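Local structure of MIPZ (Caulobacter crescentus, 2XJ9) at residues A[54-59]-A[66-71]; A[222-227]-A[254-259]. The protein is an ATPase that inhibits cell division and positions the division plane, forming a gradient in the cell through localized dimerization and binding to the nucleoid. The protein carries 1 engineered substitution. All coordinates share one frame; numbering follows the deposited sequence.

Contact 1. Residues A[54-59]-A[66-71]; sequences NRRAWL and LPEPLA
The guanidinium of Arg55 turns its edge to Pro67 and the CG of Glu68, whereas that of Arg56 receives Glu68 over one face. At the Arg55 edge, NE and NH2 both donate to Pro67 O, at 3.2 Å from NE and 3.1 Å from NH2, the oxygen tilted out of the guanidinium plane. With CG anti to the backbone N (chi1 -172°) and the chain extended from CG to NE, Arg55 reaches it from the helix. NH2 also forms a salt bridge with Asp236, and NH1 hydrogen-bonds to Gly231 O. An alanine here is likely to leave Pro67 O and Asp236 without their mate. Glu68 OE1 sits 3.3 Å above the guanidinium plane of Arg56, toward its rim, so no N-H points at it and the salt bridge rests on charge; the carboxylate plane stands 74° from the guanidinium. Between the two arginines, Leu59 points CD2 at Leu66 CD1 and sets CD1 beside the Glu68 carboxylate. The contact lies in the beta-alpha-beta unit of strand 36-40, helix 47-62 and strand 70-72, where the chain runs back along the helix before the backbone of Leu70 hydrogen-bonds to Val36 and Val38; helix 18-30 packs against Pro67 and Pro69.

Contact 2. Residues A[222-227]-A[254-259]; sequences VIYREL and RQELRA. With AGS (phosphothiophosphoric acid-adenylate ester), chain D.
The adenine end of the nucleotide pocket is where residues 222-227 meet helix 249-263, and Tyr224 spans the two. Its hydroxyl donates to Glu256 OE1 at 2.6 Å, reaching that oxygen nearly along its C-O axis. Ring and carboxylate are nearly coplanar, 28° apart, and the acceptor lies at the ring edge. An extended Glu256 chain brings the carboxylate there, while its other oxygen, OE2, forms a salt bridge with Arg221, so both oxygens are engaged. Beside the hydroxyl, Leu257 CD1 comes within 4.2 Å of Tyr224 CE1, the two side chains running in opposite directions. In this P-loop ATPase the loop after strand 213-215 touches both base and helix: Tyr224 CD2 is 3.3 Å from N6 of the ATP analogue AGS, and N1 of the base lies in the ring plane at its edge. His24 meets the tyrosine ring edge-to-face. Arg225 presents a guanidinium face to the base, its NH2 3.5 Å from AGS N3. The same guanidinium forms a salt bridge through NH1 with Glu192 of the second subunit, at the dimer interface, where Lys13, Ser136 and Asp139 of that subunit also hydrogen-bond to the nucleotide.

Both contacts are partly buried, but they hold different elements. Contact 1 has its centre about 18 Å from the centre of the chain and joins neighbours in sequence within one beta-alpha-beta unit, at the edge strand 70-72. Contact 2, its centre about 14 Å from that of the chain, brings a loop near the nucleotide to helix 249-263. Their chemistry differs too: contact 1 joins two arginines to a backbone carbonyl and a carboxylate, beside a leucine pair, with the larger buried surface, whereas contact 2 is a small patch built round one tyrosine hydroxyl and the carboxylate of Glu256, with Leu257 alongside. Their nearest atoms are about 6 Å apart, yet each reaches the second subunit.

Contact 1. Residues A[54-59]-A[66-71]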
ATOM      1  N   ASN A  54      -0.119  17.781  11.209  1.00 31.41           N
ATOM      2  CA  ASN A  54       1.116  17.727  11.971  1.00 39.11           C
ATOM      3  C   ASN A  54       1.980  18.950  11.705  1.00 41.27           C
ATOM      4  O   ASN A  54       2.715  19.394  12.583  1.00 45.09           O
ATOM      5  CB  ASN A  54       1.913  16.450  11.656  1.00 48.96           C
ATOM      6  CG  ASN A  54       1.157  15.172  12.004  1.00 41.86           C
ATOM      7  OD1 ASN A  54       0.370  15.137  12.947  1.00 36.74           O
ATOM      8  ND2 ASN A  54       1.400  14.114  11.233  1.00 35.75           N
ATOM      9  N   ARG A  55       1.897  19.486  10.488  1.00 36.51           N
ATOM     10  CA  ARG A  55       2.684  20.656  10.113  1.00 33.25           C
ATOM     11  C   ARG A  55       2.159  21.847  10.873  1.00 41.01           C
ATOM     12  O   ARG A  55       2.908  22.574  11.534  1.00 42.86           O
ATOM     13  CB  ARG A  55       2.550  20.918   8.624  1.00 37.91           C
ATOM     14  CG  ARG A  55       3.473  21.994   8.060  1.00 36.37           C
ATOM     15  CD  ARG A  55       3.382  21.960   6.545  1.00 29.89           C
ATOM     16  NE  ARG A  55       4.266  22.897   5.879  1.00 33.15           N
ATOM     17  CZ  ARG A  55       5.438  22.579   5.344  1.00 33.97           C
ATOM     18  NH1 ARG A  55       5.883  21.349   5.409  1.00 39.40           N
ATOM     19  NH2 ARG A  55       6.177  23.498   4.748  1.00 43.41           N
ATOM     20  N   ARG A  56       0.855  22.040  10.743  1.00 42.29           N
ATOM     21  CA  ARG A  56       0.092  23.000  11.518  1.00 35.64           C
ATOM     22  C   ARG A  56       0.505  22.967  12.990  1.00 39.79           C
ATOM     23  O   ARG A  56       1.033  23.938  13.508  1.00 39.08           O
ATOM     24  CB  ARG A  56      -1.402  22.669  11.356  1.00 43.67           C
ATOM     25  CG  ARG A  56      -2.395  23.629  12.015  1.00 50.70           C
ATOM     26  CD  ARG A  56      -2.235  25.079  11.547  1.00 46.08           C
ATOM     27  NE  ARG A  56      -0.947  25.629  11.957  1.00 57.87           N
ATOM     28  CZ  ARG A  56      -0.623  26.915  11.892  1.00 58.89           C
ATOM     29  NH1 ARG A  56       0.586  27.328  12.277  1.00 38.45           N
ATOM     30  NH2 ARG A  56      -1.512  27.789  11.438  1.00 79.38           N
ATOM     31  N   ALA A  57       0.286  21.833  13.654  1.00 50.01           N
ATOM     32  CA  ALA A  57       0.598  21.693  15.077  1.00 41.76           C
ATOM     33  C   ALA A  57       2.059  21.924  15.414  1.00 39.74           C
ATOM     34  O   ALA A  57       2.362  22.428  16.490  1.00 41.29           O
ATOM     35  CB  ALA A  57       0.159  20.348  15.586  1.00 49.22           C
ATOM     36  N   TRP A  58       2.957  21.556  14.503  1.00 40.71           N
ATOM     37  CA  TRP A  58       4.394  21.700  14.737  1.00 41.38           C
ATOM     38  C   TRP A  58       4.906  23.145  14.568  1.00 52.93           C
ATOM     39  O   TRP A  58       5.500  23.713  15.494  1.00 52.92           O
ATOM     40  CB  TRP A  58       5.184  20.751  13.840  1.00 38.41           C
ATOM     41  CG  TRP A  58       6.654  20.756  14.144  1.00 44.58           C
ATOM     42  CD1 TRP A  58       7.306  19.950  15.024  1.00 45.30           C
ATOM     43  CD2 TRP A  58       7.650  21.616  13.578  1.00 48.65           C
ATOM     44  NE1 TRP A  58       8.644  20.244  15.040  1.00 39.81           N
ATOM     45  CE2 TRP A  58       8.883  21.267  14.165  1.00 46.72           C
ATOM     46  CE3 TRP A  58       7.621  22.643  12.632  1.00 51.52           C
ATOM     47  CZ2 TRP A  58      10.075  21.905  13.835  1.00 49.10           C
ATOM     48  CZ3 TRP A  58       8.808  23.280  12.306  1.00 54.89           C
ATOM     49  CH2 TRP A  58      10.021  22.903  12.904  1.00 45.61           C
ATOM     50  N   LEU A  59       4.686  23.734  13.390  1.00 51.16           N
ATOM     51  CA  LEU A  59       5.032  25.137  13.147  1.00 52.36           C
ATOM     52  C   LEU A  59       4.496  26.036  14.250  1.00 54.26           C
ATOM     53  O   LEU A  59       5.184  26.929  14.747  1.00 56.07           O
ATOM     54  CB  LEU A  59       4.450  25.618  11.820  1.00 45.05           C
ATOM     55  CG  LEU A  59       5.111  25.123  10.538  1.00 44.53           C
ATOM     56  CD1 LEU A  59       4.268  25.468   9.333  1.00 41.61           C
ATOM     57  CD2 LEU A  59       6.487  25.715  10.408  1.00 45.43           C
ATOM     58  N   LEU A  66       6.365  28.835   7.840  1.00 47.11           N
ATOM     59  CA  LEU A  66       6.666  28.156   6.602  1.00 44.82           C
ATOM     60  C   LEU A  66       5.390  28.116   5.819  1.00 41.39           C
ATOM     61  O   LEU A  66       4.307  28.230   6.390  1.00 48.70           O
ATOM     62  CB  LEU A  66       7.158  26.732   6.860  1.00 46.74           C
ATOM     63  CG  LEU A  66       8.488  26.537   7.582  1.00 47.11           C
ATOM     64  CD1 LEU A  66       8.695  25.076   7.872  1.00 42.95           C
ATOM     65  CD2 LEU A  66       9.649  27.074   6.775  1.00 54.12           C
ATOM     66  N   PRO A  67       5.509  27.947   4.508  1.00 36.54           N
ATOM     67  CA  PRO A  67       4.340  27.865   3.627  1.00 36.90           C
ATOM     68  C   PRO A  67       3.434  26.707   4.033  1.00 43.92           C
ATOM     69  O   PRO A  67       3.932  25.608   4.246  1.00 40.95           O
ATOM     70  CB  PRO A  67       4.949  27.557   2.256  1.00 36.59           C
ATOM     71  CG  PRO A  67       6.430  27.782   2.397  1.00 41.49           C
ATOM     72  CD  PRO A  67       6.776  27.650   3.828  1.00 34.48           C
ATOM     73  N   GLU A  68       2.130  26.945   4.135  1.00 42.65           N
ATOM     74  CA  GLU A  68       1.160  25.867   4.323  1.00 39.42           C
ATOM     75  C   GLU A  68       0.167  25.817   3.156  1.00 35.61           C
ATOM     76  O   GLU A  68      -0.224  26.841   2.635  1.00 39.76           O
ATOM     77  CB  GLU A  68       0.434  26.046   5.651  1.00 41.49           C
ATOM     78  CG  GLU A  68       1.325  25.823   6.867  1.00 47.90           C
ATOM     79  CD  GLU A  68       0.784  26.480   8.120  1.00 65.52           C
ATOM     80  OE1 GLU A  68      -0.315  26.104   8.588  1.00 60.13           O
ATOM     81  OE2 GLU A  68       1.462  27.399   8.628  1.00 74.18           O
ATOM     82  N   PRO A  69      -0.230  24.615   2.722  1.00 36.19           N
ATOM     83  CA  PRO A  69      -1.174  24.604   1.610  1.00 36.57           C
ATOM     84  C   PRO A  69      -2.530  25.007   2.138  1.00 38.72           C
ATOM     85  O   PRO A  69      -2.619  25.452   3.275  1.00 42.14           O
ATOM     86  CB  PRO A  69      -1.208  23.128   1.176  1.00 33.55           C
ATOM     87  CG  PRO A  69      -0.485  22.360   2.195  1.00 32.08           C
ATOM     88  CD  PRO A  69      -0.106  23.284   3.329  1.00 40.62           C
ATOM     89  N   LEU A  70      -3.568  24.864   1.327  1.00 41.46           N
ATOM     90  CA  LEU A  70      -4.916  25.062   1.810  1.00 41.52           C
ATOM     91  C   LEU A  70      -5.589  23.701   1.912  1.00 39.96           C
ATOM     92  O   LEU A  70      -6.254  23.268   0.979  1.00 42.60           O
ATOM     93  CB  LEU A  70      -5.702  25.978   0.877  1.00 41.59           C
ATOM     94  CG  LEU A  70      -7.034  26.501   1.448  1.00 42.62           C
ATOM     95  CD1 LEU A  70      -8.217  26.179   0.544  1.00 33.08           C
ATOM     96  CD2 LEU A  70      -7.284  25.955   2.850  1.00 53.22           C
ATOM     97  N   ALA A  71      -5.398  23.026   3.046  1.00 44.59           N
ATOM     98  CA  ALA A  71      -5.972  21.699   3.293  1.00 43.97           C
ATOM     99  C   ALA A  71      -7.507  21.731   3.376  1.00 47.29           C
ATOM    100  O   ALA A  71      -8.088  22.555   4.089  1.00 48.56           O
ATOM    101  CB  ALA A  71      -5.386  21.118   4.553  1.00 28.81           C
TER

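Contact 2. Residues A[222-227]-A[254-259]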
ATOM      1  N   VAL A 222      15.120   7.182   3.758  1.00 19.92           N
ATOM      2  CA  VAL A 222      14.604   7.568   5.060  1.00 26.47           C
ATOM      3  C   VAL A 222      14.022   8.979   5.122  1.00 30.64           C
ATOM      4  O   VAL A 222      13.038   9.217   5.813  1.00 29.37           O
ATOM      5  CB  VAL A 222      15.726   7.492   6.121  1.00 35.45           C
ATOM      6  CG1 VAL A 222      15.138   7.231   7.502  1.00 39.13           C
ATOM      7  CG2 VAL A 222      16.735   6.413   5.740  1.00 45.87           C
ATOM      8  N   ILE A 223      14.656   9.912   4.422  1.00 30.89           N
ATOM      9  CA  ILE A 223      14.291  11.316   4.493  1.00 32.09           C
ATOM     10  C   ILE A 223      12.915  11.564   3.859  1.00 32.64           C
ATOM     11  O   ILE A 223      12.262  12.593   4.119  1.00 36.88           O
ATOM     12  CB  ILE A 223      15.382  12.224   3.841  1.00 32.72           C
ATOM     13  CG1 ILE A 223      15.087  13.702   4.093  1.00 32.94           C
ATOM     14  CG2 ILE A 223      15.502  11.950   2.357  1.00 31.11           C
ATOM     15  CD1 ILE A 223      15.109  14.079   5.557  1.00 34.48           C
ATOM     16  N   TYR A 224      12.464  10.611   3.045  1.00 26.89           N
ATOM     17  CA  TYR A 224      11.151  10.726   2.411  1.00 29.32           C
ATOM     18  C   TYR A 224      10.028  10.299   3.348  1.00 34.81           C
ATOM     19  O   TYR A 224       8.846  10.375   2.997  1.00 28.70           O
ATOM     20  CB  TYR A 224      11.090   9.875   1.153  1.00 23.02           C
ATOM     21  CG  TYR A 224      11.833  10.440  -0.047  1.00 31.03           C
ATOM     22  CD1 TYR A 224      11.983  11.809  -0.223  1.00 33.32           C
ATOM     23  CD2 TYR A 224      12.393   9.601  -0.998  1.00 27.20           C
ATOM     24  CE1 TYR A 224      12.670  12.317  -1.316  1.00 28.70           C
ATOM     25  CE2 TYR A 224      13.067  10.104  -2.078  1.00 32.15           C
ATOM     26  CZ  TYR A 224      13.198  11.462  -2.233  1.00 32.14           C
ATOM     27  OH  TYR A 224      13.865  11.965  -3.317  1.00 41.00           O
ATOM     28  N   ARG A 225      10.393   9.854   4.546  1.00 32.00           N
ATOM     29  CA  ARG A 225       9.442   9.134   5.370  1.00 26.05           C
ATOM     30  C   ARG A 225       9.626   9.513   6.804  1.00 30.95           C
ATOM     31  O   ARG A 225       8.748   9.315   7.629  1.00 33.10           O
ATOM     32  CB  ARG A 225       9.660   7.633   5.207  1.00 25.04           C
ATOM     33  CG  ARG A 225       9.953   6.970   6.500  1.00 38.18           C
ATOM     34  CD  ARG A 225      10.001   5.489   6.371  1.00 38.76           C
ATOM     35  NE  ARG A 225      11.170   5.000   5.739  1.00 40.25           N
ATOM     36  CZ  ARG A 225      11.311   3.998   4.889  1.00 51.70           C
ATOM     37  NH1 ARG A 225      12.545   3.770   4.497  1.00 49.52           N
ATOM     38  NH2 ARG A 225      10.309   3.263   4.415  1.00 51.14           N
ATOM     39  N   GLU A 226      10.792  10.070   7.084  1.00 35.26           N
ATOM     40  CA  GLU A 226      11.286  10.249   8.440  1.00 30.71           C
ATOM     41  C   GLU A 226      10.676  11.470   9.116  1.00 36.11           C
ATOM     42  O   GLU A 226      10.620  11.532  10.342  1.00 38.73           O
ATOM     43  CB  GLU A 226      12.802  10.376   8.396  1.00 30.11           C
ATOM     44  CG  GLU A 226      13.443  10.598   9.736  1.00 56.41           C
ATOM     45  CD  GLU A 226      14.938  10.870   9.634  1.00 68.65           C
ATOM     46  OE1 GLU A 226      15.348  11.550   8.662  1.00 57.63           O
ATOM     47  OE2 GLU A 226      15.698  10.408  10.522  1.00 72.06           O
ATOM     48  N   LEU A 227      10.205  12.431   8.320  1.00 36.20           N
ATOM     49  CA  LEU A 227       9.720  13.701   8.859  1.00 34.18           C
ATOM     50  C   LEU A 227       8.193  13.775   8.973  1.00 39.87           C
ATOM     51  O   LEU A 227       7.631  14.803   9.371  1.00 42.24           O
ATOM     52  CB  LEU A 227      10.245  14.861   8.021  1.00 34.92           C
ATOM     53  CG  LEU A 227      11.762  14.939   7.974  1.00 42.01           C
ATOM     54  CD1 LEU A 227      12.232  15.964   6.958  1.00 36.45           C
ATOM     55  CD2 LEU A 227      12.258  15.278   9.359  1.00 45.41           C
ATOM     56  N   ARG A 254      16.865  16.149  -3.049  1.00 44.88           N
ATOM     57  CA  ARG A 254      16.289  17.352  -3.609  1.00 43.67           C
ATOM     58  C   ARG A 254      16.564  17.350  -5.106  1.00 51.09           C
ATOM     59  O   ARG A 254      15.816  17.947  -5.895  1.00 56.28           O
ATOM     60  CB  ARG A 254      16.859  18.585  -2.929  1.00 47.39           C
ATOM     61  CG  ARG A 254      18.207  19.019  -3.449  1.00 66.10           C
ATOM     62  CD  ARG A 254      18.885  19.945  -2.456  1.00 73.13           C
ATOM     63  NE  ARG A 254      17.905  20.757  -1.798  1.00 90.14           N
ATOM     64  CZ  ARG A 254      17.552  20.859  -0.520  1.00 89.83           C
ATOM     65  NH1 ARG A 254      16.567  21.707  -0.294  1.00 79.87           N
ATOM     66  NH2 ARG A 254      18.113  20.210   0.501  1.00 81.32           N
ATOM     67  N   GLN A 255      17.629  16.654  -5.491  1.00 44.81           N
ATOM     68  CA  GLN A 255      17.912  16.389  -6.899  1.00 47.92           C
ATOM     69  C   GLN A 255      16.768  15.663  -7.608  1.00 43.87           C
ATOM     70  O   GLN A 255      16.180  16.214  -8.529  1.00 48.87           O
ATOM     71  CB  GLN A 255      19.210  15.596  -7.054  1.00 49.35           C
ATOM     72  CG  GLN A 255      20.421  16.465  -7.320  1.00 55.05           C
ATOM     73  CD  GLN A 255      20.211  17.376  -8.521  1.00 76.58           C
ATOM     74  OE1 GLN A 255      21.065  18.209  -8.841  1.00 79.82           O
ATOM     75  NE2 GLN A 255      19.066  17.223  -9.194  1.00 67.94           N
ATOM     76  N   GLU A 256      16.465  14.437  -7.176  1.00 40.41           N
ATOM     77  CA  GLU A 256      15.390  13.628  -7.751  1.00 33.73           C
ATOM     78  C   GLU A 256      14.064  14.348  -7.787  1.00 38.66           C
ATOM     79  O   GLU A 256      13.311  14.224  -8.748  1.00 36.50           O
ATOM     80  CB  GLU A 256      15.168  12.392  -6.912  1.00 35.63           C
ATOM     81  CG  GLU A 256      16.272  11.412  -6.941  1.00 36.67           C
ATOM     82  CD  GLU A 256      16.041  10.322  -5.957  1.00 40.55           C
ATOM     83  OE1 GLU A 256      15.147  10.504  -5.103  1.00 45.72           O
ATOM     84  OE2 GLU A 256      16.742   9.292  -6.025  1.00 48.04           O
ATOM     85  N   LEU A 257      13.757  15.057  -6.709  1.00 32.53           N
ATOM     86  CA  LEU A 257      12.522  15.789  -6.637  1.00 29.80           C
ATOM     87  C   LEU A 257      12.508  16.787  -7.769  1.00 43.85           C
ATOM     88  O   LEU A 257      11.511  16.919  -8.488  1.00 49.67           O
ATOM     89  CB  LEU A 257      12.414  16.525  -5.319  1.00 29.43           C
ATOM     90  CG  LEU A 257      11.398  15.990  -4.321  1.00 34.46           C
ATOM     91  CD1 LEU A 257      11.149  14.494  -4.522  1.00 35.34           C
ATOM     92  CD2 LEU A 257      11.902  16.283  -2.924  1.00 31.15           C
ATOM     93  N   ARG A 258      13.620  17.492  -7.929  1.00 40.91           N
ATOM     94  CA  ARG A 258      13.722  18.482  -8.992  1.00 41.50           C
ATOM     95  C   ARG A 258      13.539  17.826 -10.362  1.00 37.36           C
ATOM     96  O   ARG A 258      12.694  18.241 -11.147  1.00 46.98           O
ATOM     97  CB  ARG A 258      15.049  19.230  -8.909  1.00 48.76           C
ATOM     98  CG  ARG A 258      15.099  20.481  -9.751  1.00 67.69           C
ATOM     99  CD  ARG A 258      16.393  21.237  -9.516  1.00 82.00           C
ATOM    100  NE  ARG A 258      16.488  21.713  -8.136  1.00 93.86           N
ATOM    101  CZ  ARG A 258      17.491  21.435  -7.300  1.00 91.87           C
ATOM    102  NH1 ARG A 258      17.470  21.925  -6.058  1.00 68.34           N
ATOM    103  NH2 ARG A 258      18.516  20.677  -7.703  1.00 76.98           N
ATOM    104  N   ALA A 259      14.301  16.782 -10.642  1.00 26.78           N
ATOM    105  CA  ALA A 259      14.130  16.072 -11.897  1.00 33.08           C
ATOM    106  C   ALA A 259      12.672  15.735 -12.094  1.00 39.81           C
ATOM    107  O   ALA A 259      12.108  15.991 -13.150  1.00 49.01           O
ATOM    108  CB  ALA A 259      14.932  14.824 -11.913  1.00 28.64           C
TER
HETATM  109  PG  AGS D1272      -2.057   3.719   0.389  1.00 39.18           P
HETATM  110  S1G AGS D1272      -2.768   2.695  -0.495  1.00 21.85           S
HETATM  111  O2G AGS D1272      -1.952   3.353   1.854  1.00 23.85           O
HETATM  112  O3G AGS D1272      -2.502   5.158   0.239  1.00 32.58           O
HETATM  113  PB  AGS D1272       0.242   5.065  -0.685  1.00 20.83           P
HETATM  114  O1B AGS D1272       0.261   4.892  -2.188  1.00 20.98           O
HETATM  115  O2B AGS D1272      -0.303   6.276   0.030  1.00 20.27           O
HETATM  116  O3B AGS D1272      -0.520   3.752  -0.126  1.00 27.16           O
HETATM  117  PA  AGS D1272       2.605   5.734   0.755  1.00 21.73           P
HETATM  118  O1A AGS D1272       2.853   7.090   0.128  1.00 25.24           O
HETATM  119  O2A AGS D1272       2.032   5.659   2.123  1.00 16.91           O
HETATM  120  O3A AGS D1272       1.750   4.819  -0.221  1.00 22.25           O
HETATM  121  O5' AGS D1272       3.960   4.884   0.715  1.00 24.87           O
HETATM  122  C5' AGS D1272       3.970   3.559   1.219  1.00 23.47           C
HETATM  123  C4' AGS D1272       5.036   3.416   2.317  1.00 24.45           C
HETATM  124  O4' AGS D1272       6.262   3.671   1.682  1.00 28.71           O
HETATM  125  C3' AGS D1272       4.973   4.441   3.436  1.00 21.46           C
HETATM  126  O3' AGS D1272       5.469   3.847   4.623  1.00 22.40           O
HETATM  127  C2' AGS D1272       5.941   5.547   3.079  1.00 23.15           C
HETATM  128  O2' AGS D1272       6.450   6.120   4.292  1.00 22.36           O
HETATM  129  C1' AGS D1272       6.958   4.767   2.273  1.00 24.68           C
HETATM  130  N9  AGS D1272       7.592   5.360   1.073  1.00 30.78           N
HETATM  131  C8  AGS D1272       6.980   5.644  -0.100  1.00 34.78           C
HETATM  132  N7  AGS D1272       7.867   6.123  -1.017  1.00 36.68           N
HETATM  133  C5  AGS D1272       9.070   6.117  -0.416  1.00 28.44           C
HETATM  134  C6  AGS D1272      10.423   6.483  -0.805  1.00 26.56           C
HETATM  135  N6  AGS D1272      10.655   6.962  -2.043  1.00 33.91           N
HETATM  136  N1  AGS D1272      11.397   6.315   0.115  1.00 28.28           N
HETATM  137  C2  AGS D1272      11.177   5.847   1.354  1.00 23.59           C
HETATM  138  N3  AGS D1272       9.968   5.494   1.782  1.00 22.28           N
HETATM  139  C4  AGS D1272       8.900   5.603   0.951  1.00 29.75           C